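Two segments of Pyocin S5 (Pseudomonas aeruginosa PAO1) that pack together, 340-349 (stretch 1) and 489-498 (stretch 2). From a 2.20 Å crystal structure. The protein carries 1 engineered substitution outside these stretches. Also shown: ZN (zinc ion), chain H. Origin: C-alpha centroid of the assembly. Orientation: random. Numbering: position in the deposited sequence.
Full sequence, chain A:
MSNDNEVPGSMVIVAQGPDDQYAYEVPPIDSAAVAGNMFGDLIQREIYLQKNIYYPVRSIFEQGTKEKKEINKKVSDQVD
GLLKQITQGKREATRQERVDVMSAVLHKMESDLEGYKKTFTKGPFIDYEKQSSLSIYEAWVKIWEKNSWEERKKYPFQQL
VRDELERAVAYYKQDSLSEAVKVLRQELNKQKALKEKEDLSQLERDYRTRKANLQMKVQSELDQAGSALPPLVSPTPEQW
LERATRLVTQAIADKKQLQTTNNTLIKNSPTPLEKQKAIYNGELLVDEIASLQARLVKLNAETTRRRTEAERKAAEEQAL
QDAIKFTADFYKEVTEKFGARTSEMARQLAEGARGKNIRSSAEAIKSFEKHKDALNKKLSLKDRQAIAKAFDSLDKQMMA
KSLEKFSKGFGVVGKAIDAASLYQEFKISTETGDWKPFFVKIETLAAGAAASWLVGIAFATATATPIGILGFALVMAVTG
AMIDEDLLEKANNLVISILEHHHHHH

Stretch 1, residues 340-349: ARTSEMARQL
Stretch 2, residues 489-498: EKANNLVISI

The most unusual feature is a close polar approach that is not a hydrogen bond: Arg341 NH1 lies 2.7 Å from Ser497 OG, but the angle is poor. The Ser497 chi1, 145°, falls between wells. Both stretches are helical throughout, with i to i+4 backbone hydrogen bonds. They run nearly antiparallel, at 161°, and their axes approach to 10.5 Å. The register sets Met345 CA 6.7 Å from Ala491 CA and Thr342 CA 7.6 Å from Leu494 CA.

The CA-to-CB bonds of Met345 (t, p, chi3 -130°) and Leu494 (t, p) point toward the opposing helix, and the two side chains form the buried apolar centre. Met345 CB meets Leu494 CD2 at 3.7 Å. Met345 CE reaches Ala491 CB at 3.9 Å. Thr342 (m) packs its CA 4.0 Å from Leu494 CD2.

Arg341 is extended (t, t, t, chi4 176°). Leu494 CD1 covers one guanidinium face, 3.6 Å from Arg341 NE. A water accepts a weak bond from Arg341 NH2 (3.4 Å) and donates to Lys490 O (3.0 Å), bridging the helices.

Lys490 (m, t, t, t) donates from NZ to Gln348 OE1 at 2.8 Å, pairing its ammonium with an amide oxygen. Gln348 (m, t, chi3 57°) also donates weakly from NE2 to Glu344 OE2 at 3.2 Å. Glu489 OE1 binds zinc at 2.3 Å, apart from this contact.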

# COMPACT_ATOMS: atom_id res chain seq x y z
N ALA A 340 -22.48 4.97 62.19
CA ALA A 340 -21.76 6.17 61.74
C ALA A 340 -20.32 6.32 62.25
O ALA A 340 -19.43 6.58 61.44
CB ALA A 340 -22.56 7.42 62.08
N ARG A 341 -20.10 6.13 63.56
CA ARG A 341 -18.79 6.27 64.20
C ARG A 341 -17.71 5.27 63.70
O ARG A 341 -16.54 5.66 63.60
CB ARG A 341 -18.93 6.19 65.73
CG ARG A 341 -17.70 6.72 66.46
CD ARG A 341 -17.77 6.56 67.95
NE ARG A 341 -16.46 6.82 68.53
CZ ARG A 341 -16.19 6.84 69.83
NH1 ARG A 341 -17.16 6.60 70.71
NH2 ARG A 341 -14.96 7.10 70.26
N THR A 342 -18.09 4.00 63.42
CA THR A 342 -17.15 2.99 62.92
C THR A 342 -16.72 3.34 61.50
O THR A 342 -15.53 3.32 61.19
CB THR A 342 -17.70 1.56 63.09
OG1 THR A 342 -18.10 1.39 64.46
CG2 THR A 342 -16.65 0.49 62.76
N SER A 343 -17.70 3.74 60.65
CA SER A 343 -17.48 4.17 59.27
C SER A 343 -16.62 5.43 59.16
O SER A 343 -15.80 5.55 58.24
CB SER A 343 -18.81 4.42 58.58
OG SER A 343 -18.58 4.33 57.19
N GLU A 344 -16.82 6.37 60.09
CA GLU A 344 -16.03 7.60 60.16
C GLU A 344 -14.60 7.21 60.58
O GLU A 344 -13.65 7.76 60.06
CB GLU A 344 -16.68 8.59 61.16
CG GLU A 344 -15.93 9.90 61.39
CD GLU A 344 -15.58 10.77 60.19
OE1 GLU A 344 -16.37 10.81 59.22
OE2 GLU A 344 -14.53 11.44 60.24
N MET A 345 -14.46 6.23 61.48
CA MET A 345 -13.14 5.75 61.91
C MET A 345 -12.42 5.04 60.74
O MET A 345 -11.23 5.26 60.56
CB MET A 345 -13.23 4.87 63.16
CG MET A 345 -11.87 4.44 63.71
SD MET A 345 -10.82 5.85 64.07
CE MET A 345 -9.29 5.35 63.22
N ALA A 346 -13.15 4.24 59.93
CA ALA A 346 -12.57 3.57 58.77
C ALA A 346 -12.14 4.66 57.75
O ALA A 346 -10.99 4.64 57.29
CB ALA A 346 -13.59 2.62 58.13
N ARG A 347 -13.03 5.63 57.48
CA ARG A 347 -12.73 6.73 56.55
C ARG A 347 -11.51 7.56 56.99
O ARG A 347 -10.71 7.93 56.15
CB ARG A 347 -13.96 7.62 56.33
CG ARG A 347 -13.81 8.53 55.12
CD ARG A 347 -15.01 9.43 54.97
NE ARG A 347 -16.24 8.70 54.64
CZ ARG A 347 -16.57 8.33 53.41
NH1 ARG A 347 -15.75 8.58 52.39
NH2 ARG A 347 -17.72 7.71 53.18
N GLN A 348 -11.38 7.83 58.30
CA GLN A 348 -10.22 8.57 58.82
C GLN A 348 -8.96 7.71 58.72
O GLN A 348 -7.88 8.25 58.48
CB GLN A 348 -10.45 9.03 60.25
CG GLN A 348 -11.31 10.30 60.34
CD GLN A 348 -11.13 10.97 61.68
OE1 GLN A 348 -10.02 11.33 62.06
NE2 GLN A 348 -12.22 11.13 62.42
N LEU A 349 -9.10 6.36 58.89
CA LEU A 349 -7.97 5.44 58.76
C LEU A 349 -7.43 5.50 57.33
O LEU A 349 -6.23 5.71 57.15
CB LEU A 349 -8.33 3.99 59.18
CG LEU A 349 -7.17 2.98 59.19
CD1 LEU A 349 -6.17 3.30 60.30
CD2 LEU A 349 -7.68 1.57 59.40
N GLU A 489 -4.65 6.28 68.51
CA GLU A 489 -5.43 6.92 69.57
C GLU A 489 -6.93 6.94 69.28
O GLU A 489 -7.72 6.54 70.13
CB GLU A 489 -4.92 8.34 69.81
CG GLU A 489 -3.90 8.39 70.94
CD GLU A 489 -2.77 9.37 70.76
OE1 GLU A 489 -1.69 9.13 71.35
OE2 GLU A 489 -2.94 10.38 70.04
N LYS A 490 -7.31 7.38 68.06
CA LYS A 490 -8.69 7.45 67.60
C LYS A 490 -9.35 6.06 67.58
O LYS A 490 -10.49 5.93 68.02
CB LYS A 490 -8.78 8.09 66.21
CG LYS A 490 -8.69 9.61 66.24
CD LYS A 490 -8.44 10.20 64.86
CE LYS A 490 -8.41 11.70 64.90
NZ LYS A 490 -7.91 12.27 63.63
N ALA A 491 -8.64 5.04 67.08
CA ALA A 491 -9.18 3.69 66.97
C ALA A 491 -9.24 3.05 68.33
O ALA A 491 -10.24 2.40 68.65
CB ALA A 491 -8.34 2.85 66.01
N ASN A 492 -8.21 3.30 69.17
CA ASN A 492 -8.14 2.84 70.54
C ASN A 492 -9.34 3.37 71.35
O ASN A 492 -9.92 2.61 72.13
CB ASN A 492 -6.79 3.23 71.17
CG ASN A 492 -6.65 2.91 72.64
OD1 ASN A 492 -6.55 3.82 73.49
ND2 ASN A 492 -6.64 1.63 72.98
N ASN A 493 -9.76 4.64 71.12
CA ASN A 493 -10.93 5.24 71.76
C ASN A 493 -12.18 4.49 71.35
O ASN A 493 -12.94 4.09 72.23
CB ASN A 493 -11.07 6.71 71.41
CG ASN A 493 -9.99 7.62 71.95
OD1 ASN A 493 -9.83 8.75 71.47
ND2 ASN A 493 -9.24 7.18 72.96
N LEU A 494 -12.36 4.22 70.04
CA LEU A 494 -13.50 3.45 69.53
C LEU A 494 -13.60 2.05 70.15
O LEU A 494 -14.70 1.66 70.51
CB LEU A 494 -13.48 3.37 68.00
CG LEU A 494 -14.64 2.65 67.30
CD1 LEU A 494 -16.00 3.33 67.57
CD2 LEU A 494 -14.37 2.54 65.80
N VAL A 495 -12.47 1.32 70.30
CA VAL A 495 -12.45 -0.02 70.92
C VAL A 495 -13.02 0.08 72.34
O VAL A 495 -14.00 -0.58 72.65
CB VAL A 495 -11.03 -0.66 70.92
CG1 VAL A 495 -11.01 -1.96 71.71
CG2 VAL A 495 -10.53 -0.89 69.50
N ILE A 496 -12.47 0.98 73.14
CA ILE A 496 -12.89 1.15 74.52
C ILE A 496 -14.34 1.57 74.59
O ILE A 496 -15.08 1.13 75.46
CB ILE A 496 -12.03 2.21 75.22
CG1 ILE A 496 -10.66 1.62 75.58
CG2 ILE A 496 -12.74 2.73 76.45
CD1 ILE A 496 -9.56 2.64 75.67
N SER A 497 -14.72 2.47 73.70
CA SER A 497 -16.08 2.99 73.61
C SER A 497 -17.01 1.86 73.23
O SER A 497 -18.15 1.80 73.68
CB SER A 497 -16.14 4.12 72.58
OG SER A 497 -17.36 4.14 71.86
N ILE A 498 -16.52 0.93 72.42
CA ILE A 498 -17.32 -0.20 71.98
C ILE A 498 -17.50 -1.17 73.11
O ILE A 498 -18.43 -1.96 73.13
CB ILE A 498 -16.67 -0.97 70.82
CG1 ILE A 498 -17.03 -0.33 69.49
CG2 ILE A 498 -17.12 -2.42 70.81
CD1 ILE A 498 -16.22 -0.87 68.34
ZN ZN H . -0.37 7.31 71.85
O HOH W 1 -12.80 7.80 67.71